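Local atomic coordinates of putative amidohydrolase (Unidentified, PDB entry 3FEQ), a protein that probably acts as a zinc-dependent prolidase of the amidohydrolase superfamily, hydrolysing dipeptides that end in proline. Residues G11-L16 against G367-G372; H25-V28 against R33-E36; T56-F61 against E347-A352; A96-G101 against E399-R404; V378-N383 against I388-D393. All coordinates share one frame; numbering follows the deposited sequence.

Interaction 1 (G11-L16 against G367-G372)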
# COMPACT_ATOMS: atom_id res chain seq x y z
N GLY C 11 1.44 -63.54 19.56
CA GLY C 11 0.36 -62.58 19.77
C GLY C 11 -0.96 -63.07 19.20
O GLY C 11 -0.98 -63.97 18.37
N ASN C 12 -2.05 -62.47 19.66
CA ASN C 12 -3.35 -62.71 19.06
C ASN C 12 -3.69 -61.59 18.08
O ASN C 12 -4.17 -60.53 18.47
CB ASN C 12 -4.43 -62.85 20.13
CG ASN C 12 -3.94 -63.63 21.34
OD1 ASN C 12 -4.04 -63.17 22.47
ND2 ASN C 12 -3.40 -64.82 21.09
N VAL C 13 -3.38 -61.82 16.82
CA VAL C 13 -3.43 -60.78 15.81
C VAL C 13 -4.86 -60.49 15.38
O VAL C 13 -5.57 -61.36 14.89
CB VAL C 13 -2.57 -61.16 14.59
CG1 VAL C 13 -2.86 -60.25 13.41
CG2 VAL C 13 -1.10 -61.11 14.95
N LEU C 14 -5.28 -59.25 15.58
CA LEU C 14 -6.62 -58.85 15.21
C LEU C 14 -6.69 -58.69 13.72
O LEU C 14 -5.97 -57.89 13.13
CB LEU C 14 -6.98 -57.53 15.89
CG LEU C 14 -8.44 -57.35 16.30
CD1 LEU C 14 -8.64 -55.94 16.84
CD2 LEU C 14 -9.42 -57.62 15.16
N ASP C 15 -7.56 -59.47 13.10
CA ASP C 15 -7.90 -59.26 11.71
C ASP C 15 -9.30 -58.68 11.64
O ASP C 15 -10.24 -59.23 12.21
CB ASP C 15 -7.83 -60.56 10.93
CG ASP C 15 -7.87 -60.33 9.44
OD1 ASP C 15 -8.98 -60.12 8.90
OD2 ASP C 15 -6.79 -60.34 8.81
N LEU C 16 -9.42 -57.59 10.90
CA LEU C 16 -10.56 -56.70 11.04
C LEU C 16 -11.66 -56.92 10.01
O LEU C 16 -12.83 -56.68 10.30
CB LEU C 16 -10.09 -55.24 11.04
CG LEU C 16 -9.52 -54.80 12.38
CD1 LEU C 16 -8.34 -53.87 12.19
CD2 LEU C 16 -10.60 -54.15 13.22
N GLY C 367 -3.58 -49.27 9.13
CA GLY C 367 -4.87 -49.78 9.58
C GLY C 367 -5.10 -51.26 9.32
O GLY C 367 -6.21 -51.77 9.49
N VAL C 368 -4.06 -51.97 8.92
CA VAL C 368 -4.17 -53.40 8.65
C VAL C 368 -2.85 -54.11 8.95
O VAL C 368 -1.78 -53.62 8.59
CB VAL C 368 -4.66 -53.66 7.19
CG1 VAL C 368 -3.62 -53.25 6.16
CG2 VAL C 368 -5.08 -55.11 7.01
N ILE C 369 -2.92 -55.23 9.69
CA ILE C 369 -1.76 -56.10 9.86
C ILE C 369 -1.69 -57.10 8.72
O ILE C 369 -2.32 -58.15 8.76
CB ILE C 369 -1.74 -56.84 11.21
CG1 ILE C 369 -1.89 -55.85 12.36
CG2 ILE C 369 -0.43 -57.59 11.38
CD1 ILE C 369 -1.82 -56.50 13.71
N ALA C 370 -0.92 -56.76 7.69
CA ALA C 370 -0.79 -57.60 6.52
C ALA C 370 0.61 -57.43 5.99
O ALA C 370 1.32 -56.51 6.38
CB ALA C 370 -1.81 -57.19 5.48
N VAL C 371 1.00 -58.33 5.10
CA VAL C 371 2.35 -58.29 4.56
C VAL C 371 2.47 -57.10 3.62
O VAL C 371 1.61 -56.87 2.78
CB VAL C 371 2.71 -59.61 3.83
CG1 VAL C 371 4.05 -59.51 3.14
CG2 VAL C 371 2.71 -60.78 4.82
N GLY C 372 3.50 -56.29 3.84
CA GLY C 372 3.75 -55.15 2.97
C GLY C 372 3.31 -53.85 3.59
O GLY C 372 3.71 -52.78 3.14
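Val13 and Ile369 carry the apolar part of this contact, two branched side chains that cross obliquely. Methyl CG1 of Val13 does the touching: it lies 3.9 Å from Ile369 CD1, and it is 4.1 Å from Ile369 CG2, so one methyl meets both arms of the isoleucine. Val13 holds CG1 trans to its main-chain nitrogen (chi1 167°), which sends that branch toward the loop. A branched aliphatic residue suits each place, since the surroundings are buried and largely apolar and the stiff side chain keeps its shape.

In the amidohydrolase superfamily, chain from before and after the catalytic barrel typically builds a small beta domain beside it, and this contact is part of that domain. Strand 11-15 comes from the N-terminal side and the loop 367-372 from the C-terminal side; Ile369 also rests on Val57 and Pro59 and on Ile34 and Val37, so it packs against three strands.

Contacts of methyl groups with carbonyls complete the interface. Leu16 CD1 stands 4.0 Å from Gly367 O, and Ile369 CD1 comes within 4.4 Å of Leu14 O. Gly367 has a positive phi (72°), which a residue without a side chain adopts easily. Strand 11-15 spends its backbone hydrogen bonds on its strand neighbours, with Asn12 and Leu14 pairing to Val57 and Val13 to Leu22.

Interaction 2 (H25-V28 against R33-E36)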
# COMPACT_ATOMS: atom_id res chain seq x y z
N HIS C 25 -0.26 -66.10 16.62
CA HIS C 25 0.42 -65.69 15.40
C HIS C 25 1.55 -64.73 15.69
O HIS C 25 1.40 -63.80 16.49
CB HIS C 25 -0.55 -65.05 14.42
CG HIS C 25 -1.36 -66.03 13.64
ND1 HIS C 25 -2.23 -66.92 14.24
CD2 HIS C 25 -1.46 -66.25 12.31
CE1 HIS C 25 -2.82 -67.65 13.32
NE2 HIS C 25 -2.37 -67.26 12.14
N HIS C 26 2.68 -64.97 15.05
CA HIS C 26 3.84 -64.10 15.15
C HIS C 26 3.74 -63.06 14.04
O HIS C 26 3.18 -63.31 12.98
CB HIS C 26 5.13 -64.92 15.00
CG HIS C 26 5.28 -66.03 15.99
ND1 HIS C 26 6.36 -66.13 16.84
CD2 HIS C 26 4.49 -67.10 16.26
CE1 HIS C 26 6.23 -67.21 17.59
NE2 HIS C 26 5.10 -67.81 17.26
N VAL C 27 4.28 -61.87 14.30
CA VAL C 27 4.36 -60.85 13.26
C VAL C 27 5.78 -60.30 13.14
O VAL C 27 6.37 -59.82 14.11
CB VAL C 27 3.33 -59.72 13.47
CG1 VAL C 27 3.04 -59.53 14.92
CG2 VAL C 27 3.81 -58.42 12.84
N VAL C 28 6.33 -60.41 11.93
CA VAL C 28 7.74 -60.15 11.69
C VAL C 28 7.96 -58.83 10.96
O VAL C 28 7.54 -58.66 9.81
CB VAL C 28 8.39 -61.27 10.89
CG1 VAL C 28 9.89 -61.08 10.83
CG2 VAL C 28 8.06 -62.61 11.50
N ARG C 33 8.47 -52.11 7.68
CA ARG C 33 7.36 -52.86 7.09
C ARG C 33 7.09 -54.20 7.75
O ARG C 33 7.97 -54.78 8.40
CB ARG C 33 7.57 -53.04 5.59
CG ARG C 33 7.87 -51.74 4.88
CD ARG C 33 7.15 -51.69 3.56
NE ARG C 33 6.79 -50.33 3.18
CZ ARG C 33 5.55 -49.83 3.25
NH1 ARG C 33 5.30 -48.59 2.85
NH2 ARG C 33 4.57 -50.58 3.72
N ILE C 34 5.87 -54.69 7.60
CA ILE C 34 5.50 -56.03 8.03
C ILE C 34 5.82 -57.02 6.90
O ILE C 34 5.42 -56.80 5.76
CB ILE C 34 4.01 -56.10 8.42
CG1 ILE C 34 3.71 -55.16 9.59
CG2 ILE C 34 3.61 -57.52 8.78
CD1 ILE C 34 2.28 -55.17 10.06
N VAL C 35 6.58 -58.07 7.21
CA VAL C 35 6.99 -59.04 6.19
C VAL C 35 6.29 -60.38 6.31
O VAL C 35 6.15 -61.09 5.33
CB VAL C 35 8.49 -59.29 6.20
CG1 VAL C 35 8.92 -59.81 4.85
CG2 VAL C 35 9.24 -58.05 6.53
N GLU C 36 5.88 -60.74 7.52
CA GLU C 36 5.18 -62.01 7.73
C GLU C 36 4.22 -61.96 8.90
O GLU C 36 4.58 -61.51 9.98
CB GLU C 36 6.19 -63.14 7.94
CG GLU C 36 6.10 -64.26 6.91
CD GLU C 36 7.03 -65.42 7.22
OE1 GLU C 36 7.85 -65.78 6.34
OE2 GLU C 36 6.96 -65.95 8.35
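Val28 and Glu36 stand side by side on one face of a beta hairpin, their side chains pointing the same way. The beta carbon of Glu36 lies 4.1 Å from Val28 CG2, so it is the aliphatic root of the glutamate that packs on the valine. Beyond CG the glutamate chain runs extended, and its OE2 forms a long, weak ion pair with Arg40. On the other face Val27 and Ile34 meet at an angle through their CG2 methyls, 4.2 Å apart. Ile34 places this methyl trans to its backbone nitrogen, whereas Val27 is skewed from a staggered position (chi1 30°). The pair belongs to the buried side, where Val27 also touches Leu8 and Ile34 touches Ile369.

Between the two faces runs the backbone. Val28 and Glu36 form an antiparallel hydrogen-bonded pair, but Val35 also faces Val28, which makes a classic beta bulge in strand 33-38. Val28 N gives its hydrogen to Glu36 O at 2.8 Å. Val35 N donates to Val28 O over the same length, 2.8 Å. Val35, with psi of -27°, supplies the extra residue, and its CG2 lies 3.7 Å from Val28 O.

Glu36 O is approached a second time, by Val27 CA at 3.4 Å in a CA-H...O contact. The beta-branched residues supply the apolar cover, and the glutamate, only partly exposed, packs through its CB. Both polar backbone groups of Val28, its N and its O, are therefore satisfied within the hairpin.

Interaction 3 (T56-F61 against E347-A352)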
# COMPACT_ATOMS: atom_id res chain seq x y z
N THR C 56 -3.37 -58.96 22.71
CA THR C 56 -3.88 -58.63 21.39
C THR C 56 -2.98 -57.63 20.69
O THR C 56 -2.72 -56.56 21.20
CB THR C 56 -5.28 -58.05 21.48
OG1 THR C 56 -6.16 -59.03 22.04
CG2 THR C 56 -5.79 -57.67 20.10
N VAL C 57 -2.49 -58.02 19.52
CA VAL C 57 -1.72 -57.09 18.70
C VAL C 57 -2.55 -56.64 17.49
O VAL C 57 -3.01 -57.47 16.70
CB VAL C 57 -0.33 -57.68 18.29
CG1 VAL C 57 -0.40 -59.17 18.10
CG2 VAL C 57 0.22 -57.00 17.04
N MET C 58 -2.80 -55.34 17.41
CA MET C 58 -3.62 -54.77 16.35
C MET C 58 -2.93 -53.59 15.67
O MET C 58 -1.89 -53.13 16.14
CB MET C 58 -5.01 -54.38 16.87
CG MET C 58 -5.05 -53.37 17.99
SD MET C 58 -6.76 -53.04 18.48
CE MET C 58 -7.45 -52.41 16.95
N PRO C 59 -3.47 -53.11 14.54
CA PRO C 59 -2.85 -51.92 13.95
C PRO C 59 -2.98 -50.73 14.89
O PRO C 59 -3.92 -50.67 15.69
CB PRO C 59 -3.67 -51.67 12.68
CG PRO C 59 -4.42 -52.92 12.43
CD PRO C 59 -4.62 -53.58 13.75
N GLY C 60 -2.02 -49.82 14.82
CA GLY C 60 -2.07 -48.60 15.60
C GLY C 60 -3.23 -47.75 15.15
O GLY C 60 -3.61 -47.79 13.98
N PHE C 61 -3.80 -46.98 16.08
CA PHE C 61 -5.02 -46.27 15.81
C PHE C 61 -4.77 -44.99 15.02
O PHE C 61 -3.74 -44.34 15.18
CB PHE C 61 -5.74 -45.91 17.10
CG PHE C 61 -5.87 -47.04 18.07
CD1 PHE C 61 -6.21 -48.31 17.64
CD2 PHE C 61 -5.71 -46.81 19.42
CE1 PHE C 61 -6.35 -49.34 18.55
CE2 PHE C 61 -5.86 -47.83 20.34
CZ PHE C 61 -6.17 -49.10 19.90
N GLU C 347 -17.22 -52.58 14.76
CA GLU C 347 -17.36 -51.33 14.04
C GLU C 347 -16.56 -50.18 14.67
O GLU C 347 -15.88 -49.43 13.97
CB GLU C 347 -18.85 -50.97 13.89
CG GLU C 347 -19.12 -49.76 13.01
CD GLU C 347 -18.41 -49.81 11.66
OE1 GLU C 347 -18.39 -50.89 11.03
OE2 GLU C 347 -17.89 -48.75 11.23
N ALA C 348 -16.59 -50.08 15.99
CA ALA C 348 -15.82 -49.07 16.72
C ALA C 348 -14.32 -49.18 16.41
O ALA C 348 -13.65 -48.18 16.16
CB ALA C 348 -16.07 -49.17 18.20
N LEU C 349 -13.82 -50.41 16.37
CA LEU C 349 -12.43 -50.63 16.04
C LEU C 349 -12.14 -50.41 14.56
O LEU C 349 -11.02 -50.04 14.19
CB LEU C 349 -11.99 -52.02 16.48
CG LEU C 349 -12.01 -52.33 17.98
CD1 LEU C 349 -11.65 -53.79 18.18
CD2 LEU C 349 -11.05 -51.46 18.77
N ARG C 350 -13.14 -50.63 13.71
CA ARG C 350 -12.94 -50.45 12.27
C ARG C 350 -12.78 -48.98 11.92
O ARG C 350 -12.05 -48.63 10.99
CB ARG C 350 -14.10 -51.04 11.46
CG ARG C 350 -13.92 -52.50 11.06
CD ARG C 350 -14.68 -52.81 9.78
NE ARG C 350 -14.78 -54.25 9.53
CZ ARG C 350 -15.79 -55.03 9.93
NH1 ARG C 350 -16.81 -54.51 10.59
NH2 ARG C 350 -15.77 -56.33 9.65
N SER C 351 -13.47 -48.14 12.68
CA SER C 351 -13.50 -46.71 12.41
C SER C 351 -12.13 -46.08 12.58
O SER C 351 -11.78 -45.14 11.85
CB SER C 351 -14.52 -46.01 13.31
OG SER C 351 -15.83 -46.20 12.80
N ALA C 352 -11.36 -46.62 13.52
CA ALA C 352 -10.04 -46.10 13.85
C ALA C 352 -8.93 -46.84 13.12
O ALA C 352 -7.75 -46.57 13.36
CB ALA C 352 -9.81 -46.16 15.35
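Met58 begins the contact by reaching across to Leu349 on helix 345-351. Its CE methyl lies 4.1 Å from Leu349 CD2, and the two side chains cross at about a right angle. The thioether gets there with CG between the backbone nitrogen and the carbonyl carbon (chi1 59°), and a bend at chi3 (-60°) turns the last methyl. A long, flexible, unbranched side chain suits the span between strand and helix. Leu349 answers with one branch of its fork, and is itself packed on Leu14, Pro384 and Leu385.

Gly60 adds only a loose approach of backbones, its O being 4.4 Å from Ala352 O.

Phe61 comes next. Its CA is 3.7 Å from Ala352 O, and its CB is 4.4 Å from Ala352 CB, where the short methyl allows the two backbones to approach each other. The sulfur of Met58 lies at the edge of the Phe61 ring, in its plane, and Phe336 and Phe102 each meet that ring edge-to-face, so the ring is part of a buried aromatic cluster with these two phenylalanines. Beyond the helix, Thr353 OG1 takes part in a hydrogen bond with Leu349 O.

This is where strand 56-66 passes from the small beta domain into the barrel. Its far end leads to His65 and His67, which bind zinc, in keeping with the first barrel strand of the amidohydrolase fold and its HxH metal motif.

Interaction 4 (A96-G101 against E399-R404)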
# COMPACT_ATOMS: atom_id res chain seq x y z
N ALA C 96 0.99 -37.65 24.46
CA ALA C 96 -0.10 -38.36 25.10
C ALA C 96 -0.97 -39.14 24.10
O ALA C 96 -1.36 -40.27 24.37
CB ALA C 96 -0.94 -37.40 25.92
N MET C 97 -1.25 -38.55 22.94
CA MET C 97 -2.03 -39.25 21.91
C MET C 97 -1.32 -40.55 21.51
O MET C 97 -1.97 -41.59 21.27
CB MET C 97 -2.23 -38.38 20.67
CG MET C 97 -3.24 -37.26 20.82
SD MET C 97 -3.46 -36.41 19.24
CE MET C 97 -4.58 -35.13 19.71
N LEU C 98 0.01 -40.50 21.46
CA LEU C 98 0.78 -41.64 21.02
C LEU C 98 0.70 -42.74 22.07
O LEU C 98 0.49 -43.90 21.73
CB LEU C 98 2.24 -41.24 20.75
CG LEU C 98 3.17 -42.34 20.27
CD1 LEU C 98 2.79 -42.82 18.87
CD2 LEU C 98 4.63 -41.85 20.31
N SER C 99 0.78 -42.35 23.34
CA SER C 99 0.72 -43.33 24.42
C SER C 99 -0.63 -44.04 24.51
O SER C 99 -0.71 -45.18 24.91
CB SER C 99 1.12 -42.71 25.76
OG SER C 99 0.07 -41.94 26.29
N ARG C 100 -1.70 -43.36 24.12
CA ARG C 100 -2.99 -44.00 24.08
C ARG C 100 -3.14 -44.96 22.90
O ARG C 100 -4.17 -45.60 22.76
CB ARG C 100 -4.09 -42.94 24.04
CG ARG C 100 -4.13 -42.08 25.27
CD ARG C 100 -5.37 -41.21 25.29
NE ARG C 100 -5.23 -40.04 24.44
CZ ARG C 100 -4.75 -38.88 24.86
NH1 ARG C 100 -4.36 -38.76 26.12
NH2 ARG C 100 -4.64 -37.86 24.02
N GLY C 101 -2.13 -45.06 22.04
CA GLY C 101 -2.19 -45.99 20.91
C GLY C 101 -2.46 -45.38 19.54
O GLY C 101 -2.56 -46.09 18.55
N GLU C 399 0.30 -51.64 26.37
CA GLU C 399 1.65 -51.65 26.93
C GLU C 399 2.76 -51.57 25.90
O GLU C 399 3.91 -51.30 26.26
CB GLU C 399 1.87 -52.83 27.87
CG GLU C 399 1.87 -54.17 27.20
CD GLU C 399 0.63 -54.95 27.55
OE1 GLU C 399 -0.35 -54.87 26.78
OE2 GLU C 399 0.64 -55.61 28.61
N TYR C 400 2.44 -51.79 24.63
CA TYR C 400 3.43 -51.56 23.58
C TYR C 400 2.86 -50.75 22.43
O TYR C 400 1.78 -51.04 21.93
CB TYR C 400 3.99 -52.88 23.05
CG TYR C 400 4.83 -53.64 24.05
CD1 TYR C 400 6.06 -53.14 24.46
CD2 TYR C 400 4.42 -54.86 24.55
CE1 TYR C 400 6.85 -53.84 25.36
CE2 TYR C 400 5.20 -55.56 25.46
CZ TYR C 400 6.41 -55.05 25.85
OH TYR C 400 7.19 -55.74 26.75
N VAL C 401 3.60 -49.74 22.00
CA VAL C 401 3.28 -49.07 20.75
C VAL C 401 4.47 -49.07 19.81
O VAL C 401 5.57 -48.64 20.16
CB VAL C 401 2.78 -47.63 20.97
CG1 VAL C 401 2.53 -46.95 19.65
CG2 VAL C 401 1.51 -47.62 21.81
N LEU C 402 4.27 -49.60 18.61
CA LEU C 402 5.30 -49.59 17.60
C LEU C 402 4.94 -48.61 16.50
O LEU C 402 3.79 -48.57 16.05
CB LEU C 402 5.48 -50.98 17.00
CG LEU C 402 6.62 -51.81 17.57
CD1 LEU C 402 6.27 -52.29 18.95
CD2 LEU C 402 6.89 -52.98 16.65
N GLN C 403 5.92 -47.86 16.04
CA GLN C 403 5.69 -46.89 14.99
C GLN C 403 6.76 -47.03 13.90
O GLN C 403 7.95 -47.04 14.21
CB GLN C 403 5.70 -45.49 15.59
CG GLN C 403 4.90 -44.45 14.82
CD GLN C 403 4.66 -43.19 15.63
OE1 GLN C 403 3.64 -42.53 15.46
NE2 GLN C 403 5.59 -42.85 16.51
N ARG C 404 6.33 -47.20 12.66
CA ARG C 404 7.25 -47.46 11.55
C ARG C 404 8.43 -48.36 11.93
O ARG C 404 9.60 -47.97 11.84
CB ARG C 404 7.75 -46.15 10.92
CG ARG C 404 6.77 -45.52 9.93
CD ARG C 404 7.43 -44.44 9.09
NE ARG C 404 7.81 -43.28 9.91
CZ ARG C 404 9.04 -42.78 9.97
NH1 ARG C 404 10.02 -43.32 9.26
NH2 ARG C 404 9.29 -41.73 10.73
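Val401 and Leu98 join the C-terminal part of the beta domain, through strand 398-403, to the end of helix 90-99 of the catalytic domain. Val401 points CG2 at the last helical turn, 3.9 Å from Leu98 O and 4.1 Å from Gly101 CA. Its other methyl, CG1, lies 4.2 Å from Leu98 CD1. Two residues along the strand, the flat end of Gln403 leans on the same leucine branch, with CD 3.8 Å from Leu98 CD1; its extended chain carries the amide that far. With CG trans to the backbone nitrogen (chi1 -179°), Leu98 swings CD1 out between Val401 and Gln403, a place that suits a long, apolar side chain.

What positions this shell is the Schellman motif closing the helix. At the phi of Gly101, 104°, a beta carbon would crowd the carbonyl O of Arg100, so glycine suits the site. Gly101 N donates to Leu98 O at 2.9 Å. Farther out, Arg100 turns away from the strand to a salt bridge with Glu394 and a hydrogen bond with Gln332.

Ala96 O holds the same turn from within: Ser99 OG donates to it at 2.9 Å, tilted 20° from the carbonyl plane, and Arg100 N approaches from the same face.

Interaction 5 (V378-N383 against I388-D393)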
# COMPACT_ATOMS: atom_id res chain seq x y z
N VAL C 378 -0.12 -51.69 17.88
CA VAL C 378 -0.43 -51.52 19.28
C VAL C 378 -0.49 -52.91 19.89
O VAL C 378 -1.01 -53.83 19.27
CB VAL C 378 -1.77 -50.80 19.47
CG1 VAL C 378 -2.24 -50.93 20.89
CG2 VAL C 378 -1.62 -49.36 19.11
N VAL C 379 0.09 -53.05 21.08
CA VAL C 379 -0.05 -54.28 21.83
C VAL C 379 -0.91 -54.09 23.07
O VAL C 379 -0.64 -53.25 23.92
CB VAL C 379 1.31 -54.90 22.16
CG1 VAL C 379 1.16 -55.98 23.20
CG2 VAL C 379 1.92 -55.46 20.90
N LEU C 380 -1.94 -54.92 23.16
CA LEU C 380 -3.08 -54.67 24.01
C LEU C 380 -3.23 -55.81 25.00
O LEU C 380 -3.20 -56.98 24.63
CB LEU C 380 -4.32 -54.60 23.12
CG LEU C 380 -5.20 -53.37 23.15
CD1 LEU C 380 -4.37 -52.14 23.41
CD2 LEU C 380 -5.93 -53.26 21.82
N ASP C 381 -3.39 -55.47 26.28
CA ASP C 381 -3.59 -56.45 27.34
C ASP C 381 -5.08 -56.78 27.51
O ASP C 381 -5.78 -56.17 28.33
CB ASP C 381 -3.02 -55.90 28.66
CG ASP C 381 -3.08 -56.90 29.81
OD1 ASP C 381 -2.62 -58.05 29.63
OD2 ASP C 381 -3.55 -56.52 30.90
N GLY C 382 -5.56 -57.75 26.75
CA GLY C 382 -6.97 -58.08 26.78
C GLY C 382 -7.53 -58.08 25.38
O GLY C 382 -6.80 -57.81 24.42
N ASN C 383 -8.81 -58.36 25.25
CA ASN C 383 -9.42 -58.51 23.94
C ASN C 383 -10.52 -57.48 23.71
O ASN C 383 -11.58 -57.54 24.33
CB ASN C 383 -9.96 -59.92 23.78
CG ASN C 383 -10.79 -60.08 22.54
OD1 ASN C 383 -10.35 -59.73 21.44
ND2 ASN C 383 -12.02 -60.57 22.70
N ILE C 388 -14.62 -53.48 25.08
CA ILE C 388 -14.19 -52.27 24.41
C ILE C 388 -13.37 -51.39 25.35
O ILE C 388 -12.59 -50.56 24.90
CB ILE C 388 -15.38 -51.48 23.85
CG1 ILE C 388 -14.90 -50.39 22.90
CG2 ILE C 388 -16.23 -50.89 24.98
CD1 ILE C 388 -14.06 -50.89 21.76
N GLY C 389 -13.53 -51.61 26.65
CA GLY C 389 -12.80 -50.85 27.65
C GLY C 389 -11.29 -51.02 27.64
O GLY C 389 -10.59 -50.21 28.24
N VAL C 390 -10.78 -52.05 26.97
CA VAL C 390 -9.33 -52.28 26.92
C VAL C 390 -8.64 -51.26 26.02
O VAL C 390 -7.42 -51.11 26.04
CB VAL C 390 -8.92 -53.75 26.52
CG1 VAL C 390 -9.82 -54.77 27.18
CG2 VAL C 390 -8.91 -53.95 25.03
N VAL C 391 -9.46 -50.54 25.27
CA VAL C 391 -8.99 -49.51 24.38
C VAL C 391 -9.50 -48.16 24.84
O VAL C 391 -8.83 -47.15 24.67
CB VAL C 391 -9.48 -49.75 22.95
CG1 VAL C 391 -8.84 -48.80 22.03
CG2 VAL C 391 -9.15 -51.14 22.50
N ALA C 392 -10.68 -48.14 25.45
CA ALA C 392 -11.37 -46.89 25.73
C ALA C 392 -11.20 -46.41 27.17
O ALA C 392 -12.10 -45.79 27.72
CB ALA C 392 -12.85 -47.01 25.39
N ASP C 393 -10.03 -46.66 27.75
CA ASP C 393 -9.81 -46.34 29.16
C ASP C 393 -8.59 -45.45 29.45
O ASP C 393 -7.96 -45.59 30.50
CB ASP C 393 -9.72 -47.63 29.97
CG ASP C 393 -10.06 -47.41 31.42
OD1 ASP C 393 -9.15 -47.55 32.27
OD2 ASP C 393 -11.23 -47.07 31.70
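Both methyls of Val390 lie over one face of the flat peptide group that joins Gly382 to Asn383. CG1 stands 4.2 Å from Asn383 N, and CG2 is 4.4 Å from Gly382 C. Gly382 O takes part in a hydrogen bond with Thr56 OG1, which lies on the side of the plane away from Val390. Asn383 C, bent out of that plane toward the valine, lies 4.1 Å from Val390 CG2. Gly382 fits because a side chain there would point at the valine, and because its phi of 128° is one that glycine reaches readily.

Leu380, the last residue of strand 377-380, fills the angle between the strand and the short 3-10 turn 388-390. Its CG is 4.2 Å from Val390 CG2. In Val391 the CG2 branch, trans to the carbonyl carbon, meets Leu380 CD2 at 3.9 Å, the two side chains crossing nearly at right angles.

The strand belongs to the small beta domain that flanks the barrel in amidohydrolases, and the turn folds back over its end before the chain enters strand 398-403. It also reaches the barrel side, for Val391 packs on Phe61 and Phe336.

Two bonds to Ile388 O, from Val391 N and from Ala392 N, hold the turn, from which both Val390 and Val391 reach the strand segment. Valine suits these positions, being compact and apolar beside Leu380, whereas the exposed Asp381 can keep its carboxylate in water.

Overall arrangement
From the N terminus, 11-16 opens the long loop that interaction 1 closes at 367-372. Interaction 2 shuts first, as a local hairpin within that span, and interaction 3 then opens at 56-61 and closes at 347-352, also inside interaction 1. Interaction 4 begins at 96-101 while both are open and ends at 399-404 after both have closed, so it crosses them. Interaction 5 is a short closure within interaction 4, in series after interactions 1 and 3. Strands 11-15, 20-30, 33-38, 56-66, 377-380 and 398-403 link the contacts through one sheet; interactions 1 and 2 lie within the beta domain, while 3, 4 and 5 tie it to the barrel.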